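Local coordinates for hypothetical protein AGR_pAT_315 (PDB 1VQY), which is of unknown function but belongs to the NIPSNAP family, of the dimeric alpha-beta barrel clan, at residues 90-93 and 94-98. Residues are numbered along the deposited sequence; the frame is centred on the assembly and turned at random.
Sequences AFIP and RLSVL
The guanidinium of R94 has F91 CD1 over one face and the carbonyl oxygen of A90 at its edge, near its plane. It stands at 81° to the phenyl ring of F91, to which both R94 NH2 and L95 CD2 come obliquely. R94 NE donates to A90 O at 3.3 Å in a nearly straight bond (164°). CG lies beside the backbone N, which sends the chain back along the helix, and a bend at chi3 brings NE to the carbonyl. NH2 meanwhile forms a salt bridge with E37 of helix 27-46. A long, flat, multiply donating side chain suits this place, where one group can serve both a backbone carbonyl and a carboxylate.

On the buried side, F91 CE2 packs against L95 CD2 at 3.9 Å, a pair of bulky apolar groups four residues apart that both touch helix 27-46.

I92 O is gripped twice, by S96 N at 2.8 Å and by S96 OG at 2.7 Å, the hydroxyl lying above the carbonyl plane. With OG beside its own backbone N (chi1 -62°), this short side chain turns back onto the preceding turn and meets I92 CG1 at 3.5 Å. The helix is kinked at P93, whose ring nitrogen has no hydrogen to give to the turn before, yet its own carbonyl accepts a weak bond from V97 N.

S96 also packs on G25 of a second subunit. The arrangement is that of the C-terminal part of an amphipathic helix, 86-96, laid against helix 27-46 in a subunit whose four-stranded antiparallel sheet and family are consistent with the ferredoxin-like dimeric alpha-beta barrel fold.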
loop_
_atom_site.group_PDB
_atom_site.type_symbol
_atom_site.label_atom_id
_atom_site.label_comp_id
_atom_site.label_asym_id
_atom_site.label_seq_id
_atom_site.Cartn_x
_atom_site.Cartn_y
_atom_site.Cartn_z
ATOM N N ALA B 90 19.941 -1.136 26.980
ATOM C CA ALA B 90 21.024 -1.921 26.401
ATOM C C ALA B 90 20.518 -2.967 25.381
ATOM O O ALA B 90 21.260 -3.374 24.487
ATOM C CB ALA B 90 21.830 -2.602 27.525
ATOM N N PHE B 91 19.258 -3.383 25.509
ATOM C CA PHE B 91 18.689 -4.451 24.665
ATOM C C PHE B 91 18.053 -3.971 23.352
ATOM O O PHE B 91 18.201 -4.618 22.290
ATOM C CB PHE B 91 17.640 -5.273 25.441
ATOM C CG PHE B 91 16.877 -6.225 24.574
ATOM C CD1 PHE B 91 17.403 -7.462 24.259
ATOM C CD2 PHE B 91 15.643 -5.860 24.019
ATOM C CE1 PHE B 91 16.707 -8.336 23.419
ATOM C CE2 PHE B 91 14.937 -6.732 23.187
ATOM C CZ PHE B 91 15.472 -7.971 22.885
ATOM N N ILE B 92 17.318 -2.869 23.431
ATOM C CA ILE B 92 16.492 -2.413 22.309
ATOM C C ILE B 92 17.254 -1.940 21.035
ATOM O O ILE B 92 16.760 -2.134 19.918
ATOM C CB ILE B 92 15.429 -1.372 22.794
ATOM C CG1 ILE B 92 14.420 -1.037 21.681
ATOM C CG2 ILE B 92 16.079 -0.117 23.295
ATOM C CD1 ILE B 92 13.659 -2.257 21.130
ATOM N N PRO B 93 18.459 -1.358 21.189
ATOM C CA PRO B 93 19.191 -1.001 19.984
ATOM C C PRO B 93 19.622 -2.224 19.171
ATOM O O PRO B 93 19.746 -2.127 17.956
ATOM C CB PRO B 93 20.437 -0.266 20.511
ATOM C CG PRO B 93 20.157 0.044 21.941
ATOM C CD PRO B 93 19.233 -1.026 22.399
ATOM N N ARG B 94 19.859 -3.351 19.824
ATOM C CA ARG B 94 20.280 -4.549 19.108
ATOM C C ARG B 94 19.118 -5.190 18.388
ATOM O O ARG B 94 19.308 -5.887 17.393
ATOM C CB ARG B 94 20.875 -5.581 20.066
ATOM C CG ARG B 94 22.165 -5.165 20.717
ATOM C CD ARG B 94 22.660 -6.285 21.601
ATOM N NE ARG B 94 22.151 -6.153 22.958
ATOM C CZ ARG B 94 21.843 -7.172 23.767
ATOM N NH1 ARG B 94 21.958 -8.442 23.361
ATOM N NH2 ARG B 94 21.412 -6.912 25.006
ATOM N N LEU B 95 17.920 -4.996 18.921
ATOM C CA LEU B 95 16.728 -5.511 18.283
ATOM C C LEU B 95 16.270 -4.590 17.140
ATOM O O LEU B 95 15.957 -5.047 16.050
ATOM C CB LEU B 95 15.611 -5.643 19.303
ATOM C CG LEU B 95 14.431 -6.458 18.787
ATOM C CD1 LEU B 95 14.806 -7.941 18.672
ATOM C CD2 LEU B 95 13.229 -6.254 19.688
ATOM N N SER B 96 16.239 -3.290 17.413
ATOM C CA SER B 96 15.726 -2.283 16.470
ATOM C C SER B 96 16.458 -2.235 15.145
ATOM O O SER B 96 15.867 -1.895 14.132
ATOM C CB SER B 96 15.813 -0.892 17.099
ATOM O OG SER B 96 15.020 -0.835 18.261
ATOM N N VAL B 97 17.751 -2.531 15.165
ATOM C CA VAL B 97 18.529 -2.573 13.930
ATOM C C VAL B 97 18.097 -3.722 12.973
ATOM O O VAL B 97 18.401 -3.689 11.780
ATOM C CB VAL B 97 20.046 -2.667 14.224
ATOM C CG1 VAL B 97 20.405 -4.004 14.818
ATOM C CG2 VAL B 97 20.857 -2.414 12.934
ATOM N N LEU B 98 17.387 -4.721 13.491
ATOM C CA LEU B 98 16.956 -5.858 12.679
ATOM C C LEU B 98 15.585 -5.627 12.055
ATOM O O LEU B 98 15.125 -6.453 11.269
ATOM C CB LEU B 98 16.885 -7.113 13.540
ATOM C CG LEU B 98 18.173 -7.643 14.177
ATOM C CD1 LEU B 98 17.865 -8.930 14.916
ATOM C CD2 LEU B 98 19.239 -7.876 13.125
#